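Local coordinates for HTH-type transcriptional regulator MmpR5 (Mycobacterium tuberculosis, PDB 4NB5), which represses transcription by binding directly to promoter regions, controlling the levels of the MmpS2-MmpL2, MmpS4-MmpL4 and MmpS5-MmpL5 transport systems and of itself, at residues Met17-Val20 and Glu21-Gly25; Leu40-Leu43 and Leu44-Pro48. All coordinates share one frame; numbering follows the deposited sequence. Where two conformers were deposited one is given.

Contact 1: Met17-Val20 and Glu21-Gly25; sequences MEFV and EQMGG
F19 swings its ring away from its own backbone N (chi1 168°), while M23, one turn later, keeps CG close to its N (chi1 -72°), and the two side chains run side by side off the same flank of the helix. M23 CG settles over one face of the F19 ring, displaced toward the rim, with F19 CZ as its nearest ring atom at 3.6 Å. This is a CH-pi contact. The bend at chi2 (-70°) places M23 SD 4.7 Å from the centroid of the F19 ring, in an oblique Met-aromatic approach; chi3 turns only the terminal methyl.

Beneath these groups the backbone is regular alpha-helix. M23 N donates to F19 O at 2.9 Å and G24 N to V20 O at 3.0 Å, both nearly straight. The extended side chain of exposed E18 lies alongside that of Q22, which is partly exposed.

M23 is about 8 Å from the bound 1,3-dihydroxypropan-2-yl octadecanoate. In this MarR-type homodimer F19, Q22 and M23 pack respectively against G121, L117 and L114 of the second subunit. The buried flank of helix 16-28 faces helix 34-45, with F19 on V45, V20 on R38 and M23 on L40 and L44.

Contact 2: Leu40-Leu43 and Leu44-Pro48; sequences LGWL and LVCDP
W42 O accepts two backbone N-H groups toward the end of helix 34-45. C46 N, four residues on, reaches it at 2.8 Å, lined up with the carbonyl but bent at the hydrogen (136°). V45 N, three residues on, donates at 3.1 Å from above the carbonyl plane, 62° out of it. The preceding bonds, to L40 O and G41 O, are weak.

The C46 side chain folds back on W42. Its CB lies over one face of the indole, displaced toward the rim, 3.6 Å from W42 NE1, in a CH-pi contact. With chi1 at 61°, SG sits between the backbone N and carbonyl carbon of C46 and comes 3.8 Å from L43 CA, meeting the W42 five-membered ring only obliquely. On another flank L40 CG meets L44 CD1 at 4.1 Å.

The chain leads on from here to the inferred helix-turn-helix, residues 53-76. The indole N-H is bonded to Q51 OE1. L43 O and C46 O accept bonds from R135, and V45 O from R132, both of the second subunit. W42 packs on L56 and A59 of helix 53-59, L40 and V45 touch helix 16-28, and L40 and L44 touch L95 of strand 92-95.

Contacts 1 and 2 occupy successive helices that pack directly on each other, their centres about 11 Å apart. F19 CE2 lies 3.4 Å from G41 O, M23 CG approaches G41 CA, and V20 CG2 meets the backbone at W42; G41, with no side chain, lets F19 and M23 come up to its backbone. Contact 1 lies in the first turns and body of helix 16-28 and is partly buried, with an exposed flank that includes E18 and E21. Contact 2 is buried where its residues touch. In each a carbon, M23 CG or C46 CB, lies over an aromatic face while the sulfur is oblique. Both reach the second subunit, contact 1 through side-chain packing, contact 2 also through arginine-to-carbonyl hydrogen bonds.

Contact 1: Met17-Val20 and Glu21-Gly25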
ATOM      1  N   MET B  17      -1.518 -17.231  24.718  1.00 16.72           N
ATOM      2  CA  MET B  17      -2.203 -18.065  23.747  0.52 24.90           C
ATOM      3  C   MET B  17      -3.699 -17.766  23.716  1.00 18.75           C
ATOM      4  O   MET B  17      -4.311 -17.927  22.666  1.00 17.30           O
ATOM      5  CB  MET B  17      -1.916 -19.558  23.920  0.52 37.18           C
ATOM      6  CG  MET B  17      -0.662 -20.030  23.166  0.52 37.92           C
ATOM      7  SD  MET B  17      -0.439 -19.374  21.481  0.52 35.49           S
ATOM      8  CE  MET B  17      -1.726 -20.227  20.567  0.52 19.72           C
ATOM      9  N   GLU B  18      -4.272 -17.276  24.814  1.00 14.50           N
ATOM     10  CA  GLU B  18      -5.671 -16.860  24.804  1.00 12.12           C
ATOM     11  C   GLU B  18      -5.858 -15.642  23.888  1.00 11.75           C
ATOM     12  O   GLU B  18      -6.845 -15.537  23.161  1.00 15.19           O
ATOM     13  CB  GLU B  18      -6.150 -16.540  26.219  1.00 25.40           C
ATOM     14  CG  GLU B  18      -7.610 -16.126  26.296  1.00 41.36           C
ATOM     15  CD  GLU B  18      -8.096 -15.971  27.724  1.00 66.13           C
ATOM     16  OE1 GLU B  18      -9.300 -15.697  27.917  1.00 70.66           O
ATOM     17  OE2 GLU B  18      -7.275 -16.127  28.653  1.00 53.61           O
ATOM     18  N   PHE B  19      -4.900 -14.725  23.923  1.00  9.77           N
ATOM     19  CA  PHE B  19      -4.930 -13.563  23.040  1.00  7.72           C
ATOM     20  C   PHE B  19      -4.817 -13.999  21.572  1.00  7.60           C
ATOM     21  O   PHE B  19      -5.578 -13.547  20.708  1.00  8.98           O
ATOM     22  CB  PHE B  19      -3.796 -12.601  23.404  1.00  8.58           C
ATOM     23  CG  PHE B  19      -3.568 -11.530  22.383  1.00  8.92           C
ATOM     24  CD1 PHE B  19      -4.449 -10.468  22.265  1.00  9.60           C
ATOM     25  CD2 PHE B  19      -2.477 -11.594  21.533  1.00  8.59           C
ATOM     26  CE1 PHE B  19      -4.240  -9.492  21.316  1.00 10.34           C
ATOM     27  CE2 PHE B  19      -2.266 -10.629  20.583  1.00  7.91           C
ATOM     28  CZ  PHE B  19      -3.144  -9.577  20.470  1.00  7.66           C
ATOM     29  N   VAL B  20      -3.853 -14.868  21.290  1.00 10.45           N
ATOM     30  CA  VAL B  20      -3.630 -15.357  19.938  1.00 10.45           C
ATOM     31  C   VAL B  20      -4.887 -16.062  19.419  1.00  9.36           C
ATOM     32  O   VAL B  20      -5.335 -15.827  18.294  1.00 10.54           O
ATOM     33  CB  VAL B  20      -2.417 -16.303  19.887  1.00 10.34           C
ATOM     34  CG1 VAL B  20      -2.346 -17.034  18.551  1.00 10.44           C
ATOM     35  CG2 VAL B  20      -1.142 -15.525  20.132  1.00  9.80           C
ATOM     36  N   GLU B  21      -5.476 -16.906  20.262  1.00 12.02           N
ATOM     37  CA  GLU B  21      -6.703 -17.610  19.905  1.00 13.56           C
ATOM     38  C   GLU B  21      -7.822 -16.622  19.574  1.00  9.55           C
ATOM     39  O   GLU B  21      -8.563 -16.799  18.602  1.00 11.06           O
ATOM     40  CB  GLU B  21      -7.135 -18.498  21.070  1.00 17.14           C
ATOM     41  CG  GLU B  21      -8.369 -19.326  20.805  1.00 26.10           C
ATOM     42  CD  GLU B  21      -8.061 -20.556  19.982  1.00 61.33           C
ATOM     43  OE1 GLU B  21      -8.954 -21.423  19.865  1.00 48.00           O
ATOM     44  OE2 GLU B  21      -6.927 -20.654  19.458  1.00 46.82           O
ATOM     45  N   GLN B  22      -7.946 -15.577  20.383  1.00  9.53           N
ATOM     46  CA  GLN B  22      -9.026 -14.619  20.196  1.00  8.70           C
ATOM     47  C   GLN B  22      -8.818 -13.784  18.945  1.00  6.50           C
ATOM     48  O   GLN B  22      -9.778 -13.438  18.260  1.00 10.32           O
ATOM     49  CB  GLN B  22      -9.207 -13.749  21.442  1.00 11.18           C
ATOM     50  CG  GLN B  22      -9.885 -14.513  22.565  1.00 16.28           C
ATOM     51  CD  GLN B  22     -10.014 -13.710  23.847  1.00 27.52           C
ATOM     52  OE1 GLN B  22      -9.630 -14.170  24.920  1.00 35.14           O
ATOM     53  NE2 GLN B  22     -10.584 -12.515  23.744  1.00 37.99           N
ATOM     54  N   MET B  23      -7.564 -13.481  18.625  1.00 10.34           N
ATOM     55  CA  MET B  23      -7.246 -12.830  17.355  1.00  7.97           C
ATOM     56  C   MET B  23      -7.648 -13.697  16.161  1.00 10.19           C
ATOM     57  O   MET B  23      -8.164 -13.198  15.161  1.00 10.81           O
ATOM     58  CB  MET B  23      -5.756 -12.499  17.297  1.00  9.16           C
ATOM     59  CG  MET B  23      -5.359 -11.346  18.220  1.00  8.37           C
ATOM     60  SD  MET B  23      -5.977  -9.725  17.669  1.00 10.88           S
ATOM     61  CE  MET B  23      -4.905  -9.438  16.267  1.00 10.24           C
ATOM     62  N   GLY B  24      -7.400 -15.001  16.255  1.00 10.40           N
ATOM     63  CA  GLY B  24      -7.879 -15.913  15.235  1.00  8.81           C
ATOM     64  C   GLY B  24      -9.391 -15.829  15.081  1.00  9.96           C
ATOM     65  O   GLY B  24      -9.899 -15.759  13.968  1.00  9.10           O
ATOM     66  N   GLY B  25     -10.111 -15.811  16.199  1.00 11.96           N
ATOM     67  CA  GLY B  25     -11.564 -15.744  16.149  1.00 14.73           C
ATOM     68  C   GLY B  25     -12.050 -14.436  15.550  1.00 13.45           C
ATOM     69  O   GLY B  25     -13.043 -14.406  14.826  1.00 12.31           O
TER

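Contact 2: Leu40-Leu43 and Leu44-Pro48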
ATOM      1  N   LEU B  40      -1.046 -12.796  13.156  1.00  7.56           N
ATOM      2  CA  LEU B  40      -0.939 -11.396  13.534  1.00  8.71           C
ATOM      3  C   LEU B  40      -0.836 -11.278  15.052  1.00  7.91           C
ATOM      4  O   LEU B  40      -0.008 -10.537  15.572  1.00  6.98           O
ATOM      5  CB  LEU B  40      -2.131 -10.601  13.010  1.00  7.10           C
ATOM      6  CG  LEU B  40      -2.146  -9.111  13.367  1.00  7.08           C
ATOM      7  CD1 LEU B  40      -0.877  -8.411  12.911  1.00 11.43           C
ATOM      8  CD2 LEU B  40      -3.363  -8.422  12.779  1.00  6.83           C
ATOM      9  N   GLY B  41      -1.676 -12.018  15.767  1.00  9.06           N
ATOM     10  CA  GLY B  41      -1.619 -12.014  17.217  1.00  8.57           C
ATOM     11  C   GLY B  41      -0.253 -12.433  17.747  1.00  7.37           C
ATOM     12  O   GLY B  41       0.298 -11.797  18.645  1.00  7.75           O
ATOM     13  N   TRP B  42       0.292 -13.511  17.199  1.00  6.97           N
ATOM     14  CA  TRP B  42       1.608 -13.977  17.600  1.00  9.90           C
ATOM     15  C   TRP B  42       2.673 -12.896  17.374  1.00  9.83           C
ATOM     16  O   TRP B  42       3.508 -12.646  18.238  1.00  9.23           O
ATOM     17  CB  TRP B  42       1.982 -15.258  16.849  1.00  9.24           C
ATOM     18  CG  TRP B  42       3.302 -15.829  17.280  1.00 10.41           C
ATOM     19  CD1 TRP B  42       4.487 -15.743  16.611  1.00 13.74           C
ATOM     20  CD2 TRP B  42       3.569 -16.579  18.476  1.00 10.51           C
ATOM     21  NE1 TRP B  42       5.475 -16.393  17.315  1.00 12.67           N
ATOM     22  CE2 TRP B  42       4.938 -16.907  18.457  1.00  9.53           C
ATOM     23  CE3 TRP B  42       2.779 -17.005  19.545  1.00 18.15           C
ATOM     24  CZ2 TRP B  42       5.534 -17.645  19.481  1.00 11.98           C
ATOM     25  CZ3 TRP B  42       3.381 -17.735  20.563  1.00 18.93           C
ATOM     26  CH2 TRP B  42       4.745 -18.043  20.521  1.00 14.19           C
ATOM     27  N   LEU B  43       2.642 -12.240  16.218  1.00  9.96           N
ATOM     28  CA  LEU B  43       3.672 -11.238  15.916  1.00  7.34           C
ATOM     29  C   LEU B  43       3.521  -9.969  16.746  1.00  7.38           C
ATOM     30  O   LEU B  43       4.441  -9.153  16.815  1.00  7.95           O
ATOM     31  CB  LEU B  43       3.689 -10.917  14.417  1.00  7.86           C
ATOM     32  CG  LEU B  43       4.214 -12.058  13.546  1.00 10.86           C
ATOM     33  CD1 LEU B  43       3.929 -11.798  12.086  1.00 10.34           C
ATOM     34  CD2 LEU B  43       5.716 -12.258  13.755  1.00 11.25           C
ATOM     35  N   LEU B  44       2.368  -9.807  17.388  1.00  6.89           N
ATOM     36  CA  LEU B  44       2.141  -8.705  18.312  1.00  7.25           C
ATOM     37  C   LEU B  44       2.733  -8.946  19.704  1.00  8.99           C
ATOM     38  O   LEU B  44       2.974  -8.000  20.440  1.00 11.71           O
ATOM     39  CB  LEU B  44       0.638  -8.451  18.451  1.00  5.86           C
ATOM     40  CG  LEU B  44       0.085  -7.548  17.355  1.00  6.75           C
ATOM     41  CD1 LEU B  44      -1.392  -7.802  17.161  1.00  9.06           C
ATOM     42  CD2 LEU B  44       0.309  -6.098  17.679  1.00 10.20           C
ATOM     43  N   VAL B  45       2.958 -10.207  20.067  1.00  7.40           N
ATOM     44  CA  VAL B  45       3.380 -10.520  21.432  1.00 10.65           C
ATOM     45  C   VAL B  45       4.661 -11.335  21.530  1.00 10.25           C
ATOM     46  O   VAL B  45       5.194 -11.495  22.621  1.00 11.08           O
ATOM     47  CB  VAL B  45       2.288 -11.287  22.214  1.00  8.10           C
ATOM     48  CG1 VAL B  45       1.055 -10.419  22.388  1.00 15.27           C
ATOM     49  CG2 VAL B  45       1.945 -12.597  21.522  1.00 13.82           C
ATOM     50  N   CYS B  46       5.148 -11.864  20.414  1.00 10.47           N
ATOM     51  CA  CYS B  46       6.311 -12.745  20.461  1.00 10.66           C
ATOM     52  C   CYS B  46       7.590 -12.004  20.853  1.00 10.64           C
ATOM     53  O   CYS B  46       7.698 -10.781  20.730  1.00 11.65           O
ATOM     54  CB  CYS B  46       6.502 -13.444  19.115  1.00 12.50           C
ATOM     55  SG  CYS B  46       6.783 -12.308  17.744  1.00 11.17           S
ATOM     56  N   ASP B  47       8.559 -12.769  21.340  1.00 12.13           N
ATOM     57  CA  ASP B  47       9.862 -12.233  21.695  1.00 14.67           C
ATOM     58  C   ASP B  47      10.886 -13.295  21.320  1.00 22.10           C
ATOM     59  O   ASP B  47      10.786 -14.427  21.784  1.00 21.05           O
ATOM     60  CB  ASP B  47       9.925 -11.949  23.191  1.00 17.31           C
ATOM     61  CG  ASP B  47      11.242 -11.335  23.608  1.00 23.66           C
ATOM     62  OD1 ASP B  47      11.641 -10.326  22.997  1.00 27.81           O
ATOM     63  OD2 ASP B  47      11.880 -11.865  24.541  1.00 41.61           O
ATOM     64  N   PRO B  48      11.843 -12.954  20.443  1.00 15.29           N
ATOM     65  CA  PRO B  48      12.031 -11.643  19.819  1.00 15.32           C
ATOM     66  C   PRO B  48      10.933 -11.317  18.822  1.00 16.79           C
ATOM     67  O   PRO B  48      10.205 -12.209  18.384  1.00 14.86           O
ATOM     68  CB  PRO B  48      13.374 -11.791  19.094  1.00 23.94           C
ATOM     69  CG  PRO B  48      13.471 -13.230  18.787  1.00 35.18           C
ATOM     70  CD  PRO B  48      12.814 -13.940  19.937  1.00 22.55           C
TER